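Local coordinates for protein putative lipase (Bacteroides thetaiotaomicron VPI-5482, PDB 3BZW) that belongs to the GDSL-like lipase/acylhydrolase family and probably hydrolyses ester bonds, perhaps those of lysophospholipids, at residues A[101-107]-A[193-198]; A[183-187]-A[222-226]; A[33-37]-A[240-244]; A[30-34]-A[74-78]. All blocks are in the same frame, centred on the assembly; numbering follows the deposited sequence.

Contact 1 of 4, residues A[101-107]-A[193-198]; sequences YNSSVPI and EYIDAY
Y101 lies across I195 at about a right angle: CB of I195 stands over the centre of the phenol ring, 4.2 Å from the Y101 centroid, while I195 CD1 reaches Y101 CB at 3.6 Å. With CG anti to the backbone N (chi1 158°), the ring extends along the start of helix 195-210, takes E193 O at its edge, and passes its hydroxyl on to a hydrogen bond with the carbonyl O of Y187. The CA of Y101 makes a separate CH-pi contact, 3.6 Å from the centroid of the Y198 ring and nearly on its normal. The two tyrosines also form an offset edge-to-face pair, planes at 71°, the edge of Y101 directed at the face of Y198. Further along, S104 turns the chain at positive phi and brings the next carbonyl round to Y198: Y198 OH donates to V105 O over 2.6 Å, approaching from above the carbonyl plane, and N189 holds the same hydroxyl. I107 completes the grip. Its CD1 lies over the other face of Y198, offset toward the rim, and meets A197 CB at 3.6 Å; its CG1 packs on E193 OE2, an oxygen that a water links to I107 N. The Y198 ring is thus sandwiched between Y101 and I107, docking a helix end closed by a Schellman motif, with S104 at C-prime, onto the beginning of helix 195-210.

Contact 2 of 4, residues A[183-187]-A[222-226]; sequences PDESY and MNPMV
Two type I beta turns, D184 to Y187 and N223 to V226, face each other with the CA atoms of E185 and M225 7.8 Å apart. The contact is carried by the side chain of M225, a selenomethionine, which bends at both chi2 and chi3 and so curls over the first turn instead of running straight past it. Its CG rests against E185, 3.5 Å from E185 CG; SE comes next, against D184 CB at 3.6 Å; and the terminal CE lies between the D184 carboxylate and S186, 3.7 Å from S186 CB. The aspartate and M225 cross at about a right angle, whereas E185, extended beyond CG, meets M225 obliquely.

Both turns carry an Asx turn of their own. D184 OD1 accepts from S186 N at 2.8 Å, on the anti side and 22° out of the carboxylate plane, and also takes S186 OG through its syn lone pair, so two bonds fix the carboxylate beside CE. N223 OD1 accepts from M225 N at 2.9 Å, the donor standing above the carbonyl plane. Other polar ends look outward: E185 OE1 to the backbone N of R171 and N223 ND2 to W209 O of the second subunit; S186 OG also bonds K133 of that subunit.

Between the turns themselves the join is therefore van der Waals contact, a thioether-like chain, here with selenium in place of the natural sulfur, laid on the carbons and oxygens of two acidic side chains and on the S186 methylene, while hydrogen bonding is spent on shaping each turn and anchoring it to its surroundings.

Contact 3 of 4, residues A[33-37]-A[240-244]; sequences GDSIT and RLHPD. With ACT (acetate ion), chain G.
The loop after strand 28-33 and the corner leading to helix 245-258 come closest at I36 and H242, whose CA atoms are 6.1 Å apart. In sequence and position they match the Gly-Asp-Ser and Asp-x-x-His blocks of SGNH hydrolases, so S35 and H242, with D239 bonded to H242 ND1, probably form the catalytic triad. S35 OG, anti to its backbone N (chi1 180°), stands 3.5 Å from H242 NE2, oblique to the ring, and the two are not hydrogen-bonded: the N-H of NE2 goes to a bound acetate, and OG bonds weakly to S67 OG. I36 packs CD1 on P243 CD at 3.8 Å. D34 folds back so that its OD1 accepts from I36 N at 3.1 Å, an Asx turn, and its CG lies 3.6 Å from the acetate methyl. Replacing D34 by alanine would probably leave I36 N without this acceptor and let the serine turn shift. The acetate, likely from the crystallisation liquor, takes S35 N on OXT and is also held by G68 N and N99 ND2, the donors expected of the family's oxyanion hole. Its other oxygen, O, receives H242 NE2 at 2.9 Å, a nearly straight bond of 168°.

Contact 4 of 4, residues A[30-34]-A[74-78]; sequences GYIGD and VPRQA
The carboxamide of Q77 meets the backbone of G33 with its oxygen and nitrogen, both in the amide plane, while the methyl CG2 of I32 presses in from one side of that plane, 3.1 Å from Q77 OE1. G33 N donates to Q77 OE1 at 3.0 Å, in the carbonyl plane and on a lone pair. The return bond, Q77 NE2 to G33 O at 3.1 Å, is straighter (172°) and lies only 5° out of the amide plane, so the pair of bonds fixes the rotation of the amide. The chain of Q77, extended beyond CG, runs alongside I32 but points the other way. NE2 is gripped again by D73 OD2, which settles which end of the amide carries nitrogen. With an alanine in place of Q77, G33 N and G33 O would probably lose these mates, and D73 its amide partner. I32 turns its CD1 along the helix to A78, 4.2 Å from A78 CB, and its CG2 to V74. G33 has backbone angles at which a CB would collide with the preceding carbonyl O. Helix 74-85 runs nearly antiparallel to strand 28-33, the short axes at 157° and 8.6 Å apart. It belongs to the beta-alpha-beta crossover from strand 60-63 to strand 91-95, which flank strand 28-33 in the parallel sheet, and helix 143-157 packs against it at V74 and A78.

How the contacts relate
Contact 3 holds the probable active site, with its acetate, and the others are arranged about it. Contact 4 shares G33 and D34 with it, so the strand that helix 74-85 anchors runs directly into the serine loop; T37 CG2 also packs on Y31 CB at 4.0 Å. Contact 2 lies on the histidine side, 14 Å away between centres, where P224 CB touches R240 O at 3.5 Å. Contacts 1 and 2 meet where Y194 CE2 packs against S186 O at 3.5 Å, and both reach the second subunit. Contact 1 stays about 7 Å from contact 3 at nearest atoms, whereas contacts 2 and 4, some 25 Å apart between centres, are connected through contact 3.

Contact 1 of 4, residues A[101-107]-A[193-198]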
loop_
_atom_site.group_PDB
_atom_site.type_symbol
_atom_site.label_atom_id
_atom_site.label_comp_id
_atom_site.label_asym_id
_atom_site.label_seq_id
_atom_site.Cartn_x
_atom_site.Cartn_y
_atom_site.Cartn_z
ATOM N N TYR A 101 -5.946 15.127 -27.458
ATOM C CA TYR A 101 -6.924 14.551 -26.540
ATOM C C TYR A 101 -8.301 14.572 -27.194
ATOM O O TYR A 101 -8.978 13.548 -27.285
ATOM C CB TYR A 101 -6.979 15.344 -25.228
ATOM C CG TYR A 101 -8.280 15.155 -24.467
ATOM C CD1 TYR A 101 -8.553 13.972 -23.776
ATOM C CD2 TYR A 101 -9.258 16.148 -24.485
ATOM C CE1 TYR A 101 -9.785 13.784 -23.121
ATOM C CE2 TYR A 101 -10.481 15.974 -23.846
ATOM C CZ TYR A 101 -10.741 14.794 -23.168
ATOM O OH TYR A 101 -11.959 14.641 -22.555
ATOM N N ASN A 102 -8.708 15.747 -27.661
ATOM C CA ASN A 102 -10.017 15.896 -28.284
ATOM C C ASN A 102 -10.207 15.009 -29.515
ATOM O O ASN A 102 -11.309 14.521 -29.768
ATOM C CB ASN A 102 -10.252 17.359 -28.670
ATOM C CG ASN A 102 -11.627 17.585 -29.268
ATOM O OD1 ASN A 102 -11.763 18.122 -30.373
ATOM N ND2 ASN A 102 -12.657 17.175 -28.538
ATOM N N SER A 103 -9.133 14.788 -30.264
ATOM C CA SER A 103 -9.212 13.975 -31.472
ATOM C C SER A 103 -8.972 12.485 -31.240
ATOM O O SER A 103 -8.772 11.722 -32.190
ATOM C CB SER A 103 -8.237 14.518 -32.518
ATOM O OG SER A 103 -8.586 15.854 -32.862
ATOM N N SER A 104 -8.995 12.081 -29.975
ATOM C CA SER A 104 -8.805 10.684 -29.583
ATOM C C SER A 104 -7.559 10.014 -30.157
ATOM O O SER A 104 -7.630 8.891 -30.660
ATOM C CB SER A 104 -10.040 9.858 -29.967
ATOM O OG SER A 104 -11.210 10.394 -29.378
ATOM N N VAL A 105 -6.422 10.698 -30.077
ATOM C CA VAL A 105 -5.159 10.145 -30.562
ATOM C C VAL A 105 -4.660 9.147 -29.517
ATOM O O VAL A 105 -4.386 9.522 -28.379
ATOM C CB VAL A 105 -4.077 11.253 -30.731
ATOM C CG1 VAL A 105 -2.754 10.626 -31.158
ATOM C CG2 VAL A 105 -4.528 12.281 -31.756
ATOM N N PRO A 106 -4.531 7.862 -29.888
ATOM C CA PRO A 106 -4.057 6.862 -28.926
ATOM C C PRO A 106 -2.709 7.267 -28.331
ATOM O O PRO A 106 -1.839 7.779 -29.037
ATOM C CB PRO A 106 -3.962 5.591 -29.767
ATOM C CG PRO A 106 -5.038 5.790 -30.794
ATOM C CD PRO A 106 -4.836 7.235 -31.186
ATOM N N ILE A 107 -2.546 7.040 -27.033
ATOM C CA ILE A 107 -1.312 7.390 -26.331
ATOM C C ILE A 107 -0.115 6.623 -26.893
ATOM O O ILE A 107 0.948 7.201 -27.138
ATOM C CB ILE A 107 -1.449 7.114 -24.815
ATOM C CG1 ILE A 107 -2.477 8.075 -24.209
ATOM C CG2 ILE A 107 -0.094 7.265 -24.125
ATOM C CD1 ILE A 107 -2.078 9.546 -24.264
ATOM N N GLU A 193 -9.334 7.645 -22.938
ATOM C CA GLU A 193 -8.320 8.348 -22.163
ATOM C C GLU A 193 -8.839 9.675 -21.621
ATOM O O GLU A 193 -9.665 10.339 -22.254
ATOM C CB GLU A 193 -7.089 8.619 -23.038
ATOM C CG GLU A 193 -6.400 7.372 -23.578
ATOM C CD GLU A 193 -5.460 6.727 -22.578
ATOM O OE1 GLU A 193 -5.431 7.155 -21.403
ATOM O OE2 GLU A 193 -4.747 5.781 -22.972
ATOM N N TYR A 194 -8.371 10.050 -20.435
ATOM C CA TYR A 194 -8.749 11.330 -19.857
ATOM C C TYR A 194 -7.665 12.295 -20.318
ATOM O O TYR A 194 -6.588 11.866 -20.732
ATOM C CB TYR A 194 -8.760 11.279 -18.323
ATOM C CG TYR A 194 -9.921 10.515 -17.723
ATOM C CD1 TYR A 194 -9.727 9.272 -17.117
ATOM C CD2 TYR A 194 -11.216 11.042 -17.748
ATOM C CE1 TYR A 194 -10.790 8.572 -16.549
ATOM C CE2 TYR A 194 -12.289 10.347 -17.181
ATOM C CZ TYR A 194 -12.066 9.112 -16.584
ATOM O OH TYR A 194 -13.119 8.412 -16.031
ATOM N N ILE A 195 -7.948 13.591 -20.249
ATOM C CA ILE A 195 -6.978 14.606 -20.647
ATOM C C ILE A 195 -5.654 14.370 -19.911
ATOM O O ILE A 195 -4.581 14.697 -20.423
ATOM C CB ILE A 195 -7.525 16.032 -20.330
ATOM C CG1 ILE A 195 -6.518 17.104 -20.756
ATOM C CG2 ILE A 195 -7.827 16.157 -18.847
ATOM C CD1 ILE A 195 -6.280 17.183 -22.259
ATOM N N ASP A 196 -5.748 13.782 -18.716
ATOM C CA ASP A 196 -4.589 13.477 -17.868
ATOM C C ASP A 196 -3.439 12.807 -18.617
ATOM O O ASP A 196 -2.276 13.173 -18.450
ATOM C CB ASP A 196 -4.998 12.535 -16.730
ATOM C CG ASP A 196 -6.138 13.074 -15.898
ATOM O OD1 ASP A 196 -6.931 13.890 -16.411
ATOM O OD2 ASP A 196 -6.249 12.656 -14.725
ATOM N N ALA A 197 -3.772 11.799 -19.417
ATOM C CA ALA A 197 -2.770 11.051 -20.169
ATOM C C ALA A 197 -1.956 11.933 -21.105
ATOM O O ALA A 197 -0.760 11.712 -21.294
ATOM C CB ALA A 197 -3.445 9.941 -20.964
ATOM N N TYR A 198 -2.607 12.936 -21.683
ATOM C CA TYR A 198 -1.946 13.832 -22.617
ATOM C C TYR A 198 -1.096 14.872 -21.901
ATOM O O TYR A 198 -0.142 15.390 -22.461
ATOM C CB TYR A 198 -2.998 14.481 -23.520
ATOM C CG TYR A 198 -3.778 13.442 -24.294
ATOM C CD1 TYR A 198 -3.371 13.038 -25.572
ATOM C CD2 TYR A 198 -4.863 12.785 -23.710
ATOM C CE1 TYR A 198 -4.022 11.995 -26.240
ATOM C CE2 TYR A 198 -5.519 11.744 -24.369
ATOM C CZ TYR A 198 -5.091 11.352 -25.628
ATOM O OH TYR A 198 -5.717 10.300 -26.257
HETATM O O HOH W 1 -4.635 5.346 -25.721
#

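Contact 2 of 4, residues A[183-187]-A[222-226]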
loop_
_atom_site.group_PDB
_atom_site.type_symbol
_atom_site.label_atom_id
_atom_site.label_comp_id
_atom_site.label_asym_id
_atom_site.label_seq_id
_atom_site.Cartn_x
_atom_site.Cartn_y
_atom_site.Cartn_z
ATOM N N PRO A 183 -17.008 17.435 -25.171
ATOM C CA PRO A 183 -17.409 17.250 -23.772
ATOM C C PRO A 183 -16.318 17.801 -22.848
ATOM O O PRO A 183 -15.161 17.924 -23.270
ATOM C CB PRO A 183 -17.550 15.732 -23.654
ATOM C CG PRO A 183 -17.983 15.330 -25.048
ATOM C CD PRO A 183 -17.060 16.158 -25.908
ATOM N N ASP A 184 -16.670 18.139 -21.606
ATOM C CA ASP A 184 -15.668 18.666 -20.675
ATOM C C ASP A 184 -14.673 17.584 -20.272
ATOM O O ASP A 184 -14.855 16.408 -20.611
ATOM C CB ASP A 184 -16.315 19.304 -19.427
ATOM C CG ASP A 184 -17.079 18.311 -18.567
ATOM O OD1 ASP A 184 -16.574 17.196 -18.320
ATOM O OD2 ASP A 184 -18.190 18.658 -18.113
ATOM N N GLU A 185 -13.628 17.970 -19.542
ATOM C CA GLU A 185 -12.594 17.016 -19.161
ATOM C C GLU A 185 -12.951 15.948 -18.134
ATOM O O GLU A 185 -12.081 15.185 -17.731
ATOM C CB GLU A 185 -11.325 17.749 -18.708
ATOM C CG GLU A 185 -11.487 18.587 -17.453
ATOM C CD GLU A 185 -10.169 19.154 -16.961
ATOM O OE1 GLU A 185 -9.293 19.450 -17.806
ATOM O OE2 GLU A 185 -10.016 19.318 -15.731
ATOM N N SER A 186 -14.208 15.880 -17.707
ATOM C CA SER A 186 -14.602 14.838 -16.757
ATOM C C SER A 186 -14.880 13.563 -17.557
ATOM O O SER A 186 -15.070 12.487 -16.992
ATOM C CB SER A 186 -15.858 15.245 -15.967
ATOM O OG SER A 186 -17.019 15.260 -16.783
ATOM N N TYR A 187 -14.884 13.695 -18.882
ATOM C CA TYR A 187 -15.141 12.565 -19.778
ATOM C C TYR A 187 -13.887 12.066 -20.488
ATOM O O TYR A 187 -13.011 12.858 -20.837
ATOM C CB TYR A 187 -16.125 12.968 -20.874
ATOM C CG TYR A 187 -17.512 13.341 -20.426
ATOM C CD1 TYR A 187 -18.497 12.369 -20.277
ATOM C CD2 TYR A 187 -17.860 14.676 -20.208
ATOM C CE1 TYR A 187 -19.803 12.714 -19.928
ATOM C CE2 TYR A 187 -19.157 15.035 -19.856
ATOM C CZ TYR A 187 -20.123 14.044 -19.722
ATOM O OH TYR A 187 -21.407 14.388 -19.383
HETATM N N MSE A 222 -5.516 27.781 -13.405
HETATM C CA MSE A 222 -6.775 27.993 -14.116
HETATM C C MSE A 222 -7.503 26.685 -14.434
HETATM O O MSE A 222 -7.035 25.892 -15.249
HETATM C CB MSE A 222 -6.511 28.774 -15.413
HETATM C CG MSE A 222 -6.134 30.238 -15.196
HETATM SE SE MSE A 222 -5.279 31.084 -16.734
HETATM C CE MSE A 222 -6.392 30.348 -18.144
ATOM N N ASN A 223 -8.655 26.475 -13.799
ATOM C CA ASN A 223 -9.446 25.262 -14.022
ATOM C C ASN A 223 -10.891 25.613 -14.375
ATOM O O ASN A 223 -11.684 25.963 -13.497
ATOM C CB ASN A 223 -9.431 24.392 -12.760
ATOM C CG ASN A 223 -10.029 23.014 -12.987
ATOM O OD1 ASN A 223 -10.707 22.771 -13.991
ATOM N ND2 ASN A 223 -9.788 22.106 -12.048
ATOM N N PRO A 224 -11.258 25.511 -15.665
ATOM C CA PRO A 224 -12.624 25.828 -16.089
ATOM C C PRO A 224 -13.685 24.880 -15.516
ATOM O O PRO A 224 -14.883 25.129 -15.653
ATOM C CB PRO A 224 -12.532 25.778 -17.617
ATOM C CG PRO A 224 -11.498 24.722 -17.851
ATOM C CD PRO A 224 -10.445 25.046 -16.804
HETATM N N MSE A 225 -13.246 23.799 -14.874
HETATM C CA MSE A 225 -14.183 22.858 -14.271
HETATM C C MSE A 225 -14.765 23.467 -12.997
HETATM O O MSE A 225 -15.744 22.969 -12.451
HETATM C CB MSE A 225 -13.495 21.520 -13.969
HETATM C CG MSE A 225 -13.147 20.710 -15.210
HETATM SE SE MSE A 225 -14.672 20.315 -16.367
HETATM C CE MSE A 225 -15.453 18.877 -15.328
ATOM N N VAL A 226 -14.135 24.537 -12.523
ATOM C CA VAL A 226 -14.608 25.265 -11.351
ATOM C C VAL A 226 -15.268 26.504 -11.950
ATOM O O VAL A 226 -14.583 27.406 -12.428
ATOM C CB VAL A 226 -13.440 25.689 -10.425
ATOM C CG1 VAL A 226 -13.980 26.488 -9.235
ATOM C CG2 VAL A 226 -12.685 24.462 -9.939
#

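Contact 3 of 4, residues A[33-37]-A[240-244]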
loop_
_atom_site.group_PDB
_atom_site.type_symbol
_atom_site.label_atom_id
_atom_site.label_comp_id
_atom_site.label_asym_id
_atom_site.label_seq_id
_atom_site.Cartn_x
_atom_site.Cartn_y
_atom_site.Cartn_z
ATOM N N GLY A 33 2.183 25.824 -31.407
ATOM C CA GLY A 33 0.996 25.317 -30.734
ATOM C C GLY A 33 -0.309 25.277 -31.515
ATOM O O GLY A 33 -0.327 25.031 -32.725
ATOM N N ASP A 34 -1.412 25.518 -30.808
ATOM C CA ASP A 34 -2.741 25.485 -31.407
ATOM C C ASP A 34 -3.492 26.814 -31.315
ATOM O O ASP A 34 -2.884 27.881 -31.305
ATOM C CB ASP A 34 -3.580 24.363 -30.772
ATOM C CG ASP A 34 -3.563 24.402 -29.249
ATOM O OD1 ASP A 34 -3.619 25.509 -28.674
ATOM O OD2 ASP A 34 -3.503 23.322 -28.624
ATOM N N SER A 35 -4.819 26.746 -31.249
ATOM C CA SER A 35 -5.636 27.958 -31.197
ATOM C C SER A 35 -5.360 28.868 -30.005
ATOM O O SER A 35 -5.522 30.087 -30.098
ATOM C CB SER A 35 -7.123 27.594 -31.228
ATOM O OG SER A 35 -7.931 28.754 -31.176
ATOM N N ILE A 36 -4.947 28.289 -28.886
ATOM C CA ILE A 36 -4.676 29.093 -27.702
ATOM C C ILE A 36 -3.452 29.984 -27.933
ATOM O O ILE A 36 -3.228 30.956 -27.210
ATOM C CB ILE A 36 -4.509 28.183 -26.457
ATOM C CG1 ILE A 36 -5.846 27.477 -26.182
ATOM C CG2 ILE A 36 -4.085 29.003 -25.242
ATOM C CD1 ILE A 36 -5.883 26.637 -24.919
ATOM N N THR A 37 -2.688 29.663 -28.972
ATOM C CA THR A 37 -1.501 30.430 -29.340
ATOM C C THR A 37 -1.755 31.227 -30.634
ATOM O O THR A 37 -1.168 32.291 -30.849
ATOM C CB THR A 37 -0.287 29.484 -29.532
ATOM O OG1 THR A 37 0.139 28.992 -28.252
ATOM C CG2 THR A 37 0.868 30.208 -30.207
ATOM N N ARG A 240 -15.614 26.873 -23.017
ATOM C CA ARG A 240 -14.898 26.808 -21.752
ATOM C C ARG A 240 -13.561 26.118 -22.010
ATOM O O ARG A 240 -12.981 25.499 -21.115
ATOM C CB ARG A 240 -15.717 26.026 -20.719
ATOM C CG ARG A 240 -17.100 26.610 -20.482
ATOM C CD ARG A 240 -17.838 25.894 -19.363
ATOM N NE ARG A 240 -19.235 26.318 -19.302
ATOM C CZ ARG A 240 -20.115 25.868 -18.417
ATOM N NH1 ARG A 240 -19.746 24.975 -17.506
ATOM N NH2 ARG A 240 -21.369 26.305 -18.449
ATOM N N LEU A 241 -13.092 26.235 -23.252
ATOM C CA LEU A 241 -11.825 25.645 -23.686
ATOM C C LEU A 241 -10.770 26.727 -23.920
ATOM O O LEU A 241 -9.658 26.648 -23.400
ATOM C CB LEU A 241 -12.027 24.845 -24.983
ATOM C CG LEU A 241 -10.785 24.435 -25.792
ATOM C CD1 LEU A 241 -9.928 23.463 -24.980
ATOM C CD2 LEU A 241 -11.217 23.791 -27.106
ATOM N N HIS A 242 -11.125 27.744 -24.698
ATOM C CA HIS A 242 -10.185 28.819 -24.990
ATOM C C HIS A 242 -10.212 29.950 -23.967
ATOM O O HIS A 242 -11.267 30.510 -23.663
ATOM C CB HIS A 242 -10.452 29.399 -26.381
ATOM C CG HIS A 242 -10.463 28.374 -27.473
ATOM N ND1 HIS A 242 -11.607 28.029 -28.159
ATOM C CD2 HIS A 242 -9.464 27.635 -28.011
ATOM C CE1 HIS A 242 -11.312 27.126 -29.077
ATOM N NE2 HIS A 242 -10.018 26.870 -29.009
ATOM N N PRO A 243 -9.042 30.293 -23.413
ATOM C CA PRO A 243 -8.958 31.371 -22.428
ATOM C C PRO A 243 -9.303 32.716 -23.075
ATOM O O PRO A 243 -9.086 32.907 -24.281
ATOM C CB PRO A 243 -7.495 31.324 -21.995
ATOM C CG PRO A 243 -7.128 29.883 -22.175
ATOM C CD PRO A 243 -7.767 29.560 -23.498
ATOM N N ASP A 244 -9.859 33.635 -22.293
ATOM C CA ASP A 244 -10.145 34.959 -22.828
ATOM C C ASP A 244 -8.902 35.780 -22.514
ATOM O O ASP A 244 -7.912 35.236 -22.016
ATOM C CB ASP A 244 -11.391 35.588 -22.188
ATOM C CG ASP A 244 -11.349 35.598 -20.672
ATOM O OD1 ASP A 244 -10.261 35.443 -20.076
ATOM O OD2 ASP A 244 -12.432 35.783 -20.066
HETATM C C ACT G . -7.628 24.519 -30.295
HETATM O O ACT G . -8.807 24.749 -30.503
HETATM O OXT ACT G . -6.850 24.453 -31.232
HETATM C CH3 ACT G . -7.130 24.335 -28.884
#

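Contact 4 of 4, residues A[30-34]-A[74-78]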
loop_
_atom_site.group_PDB
_atom_site.type_symbol
_atom_site.label_atom_id
_atom_site.label_comp_id
_atom_site.label_asym_id
_atom_site.label_seq_id
_atom_site.Cartn_x
_atom_site.Cartn_y
_atom_site.Cartn_z
ATOM N N GLY A 30 10.068 31.694 -30.515
ATOM C CA GLY A 30 9.160 31.056 -31.446
ATOM C C GLY A 30 8.077 30.371 -30.634
ATOM O O GLY A 30 8.383 29.644 -29.690
ATOM N N TYR A 31 6.814 30.604 -30.980
ATOM C CA TYR A 31 5.713 29.988 -30.248
ATOM C C TYR A 31 4.974 28.966 -31.104
ATOM O O TYR A 31 4.286 29.316 -32.064
ATOM C CB TYR A 31 4.733 31.060 -29.759
ATOM C CG TYR A 31 5.338 32.069 -28.800
ATOM C CD1 TYR A 31 5.984 33.214 -29.269
ATOM C CD2 TYR A 31 5.245 31.883 -27.423
ATOM C CE1 TYR A 31 6.521 34.156 -28.383
ATOM C CE2 TYR A 31 5.777 32.811 -26.531
ATOM C CZ TYR A 31 6.411 33.945 -27.014
ATOM O OH TYR A 31 6.912 34.869 -26.124
ATOM N N ILE A 32 5.120 27.697 -30.738
ATOM C CA ILE A 32 4.497 26.594 -31.457
ATOM C C ILE A 32 3.281 26.073 -30.695
ATOM O O ILE A 32 3.333 25.913 -29.474
ATOM C CB ILE A 32 5.530 25.453 -31.654
ATOM C CG1 ILE A 32 6.643 25.942 -32.585
ATOM C CG2 ILE A 32 4.855 24.193 -32.202
ATOM C CD1 ILE A 32 7.784 24.963 -32.762
ATOM N N GLY A 33 2.183 25.824 -31.407
ATOM C CA GLY A 33 0.996 25.317 -30.734
ATOM C C GLY A 33 -0.309 25.277 -31.515
ATOM O O GLY A 33 -0.327 25.031 -32.725
ATOM N N ASP A 34 -1.412 25.518 -30.808
ATOM C CA ASP A 34 -2.741 25.485 -31.407
ATOM C C ASP A 34 -3.492 26.814 -31.315
ATOM O O ASP A 34 -2.884 27.881 -31.305
ATOM C CB ASP A 34 -3.580 24.363 -30.772
ATOM C CG ASP A 34 -3.563 24.402 -29.249
ATOM O OD1 ASP A 34 -3.619 25.509 -28.674
ATOM O OD2 ASP A 34 -3.503 23.322 -28.624
ATOM N N VAL A 74 3.997 19.674 -34.982
ATOM C CA VAL A 74 5.164 20.327 -34.389
ATOM C C VAL A 74 6.356 20.423 -35.348
ATOM O O VAL A 74 6.995 21.468 -35.436
ATOM C CB VAL A 74 5.588 19.626 -33.075
ATOM C CG1 VAL A 74 6.945 20.153 -32.598
ATOM C CG2 VAL A 74 4.528 19.883 -32.003
ATOM N N PRO A 75 6.680 19.335 -36.069
ATOM C CA PRO A 75 7.809 19.401 -37.002
ATOM C C PRO A 75 7.606 20.472 -38.080
ATOM O O PRO A 75 8.526 21.226 -38.395
ATOM C CB PRO A 75 7.853 17.990 -37.589
ATOM C CG PRO A 75 7.420 17.150 -36.423
ATOM C CD PRO A 75 6.236 17.939 -35.889
ATOM N N ARG A 76 6.402 20.532 -38.645
ATOM C CA ARG A 76 6.100 21.510 -39.690
ATOM C C ARG A 76 6.240 22.937 -39.172
ATOM O O ARG A 76 6.783 23.805 -39.858
ATOM C CB ARG A 76 4.680 21.323 -40.222
ATOM C CG ARG A 76 4.323 22.284 -41.356
ATOM C CD ARG A 76 2.818 22.319 -41.609
ATOM N NE ARG A 76 2.104 23.006 -40.533
ATOM C CZ ARG A 76 2.095 24.324 -40.361
ATOM N NH1 ARG A 76 2.756 25.113 -41.199
ATOM N NH2 ARG A 76 1.436 24.854 -39.342
ATOM N N GLN A 77 5.738 23.187 -37.967
ATOM C CA GLN A 77 5.839 24.522 -37.398
ATOM C C GLN A 77 7.297 24.852 -37.078
ATOM O O GLN A 77 7.737 25.983 -37.272
ATOM C CB GLN A 77 4.972 24.637 -36.137
ATOM C CG GLN A 77 3.469 24.750 -36.430
ATOM C CD GLN A 77 2.637 24.968 -35.172
ATOM O OE1 GLN A 77 3.057 25.675 -34.254
ATOM N NE2 GLN A 77 1.442 24.379 -35.135
ATOM N N ALA A 78 8.046 23.863 -36.599
ATOM C CA ALA A 78 9.454 24.075 -36.271
ATOM C C ALA A 78 10.238 24.363 -37.548
ATOM O O ALA A 78 11.122 25.218 -37.568
ATOM C CB ALA A 78 10.025 22.845 -35.572
#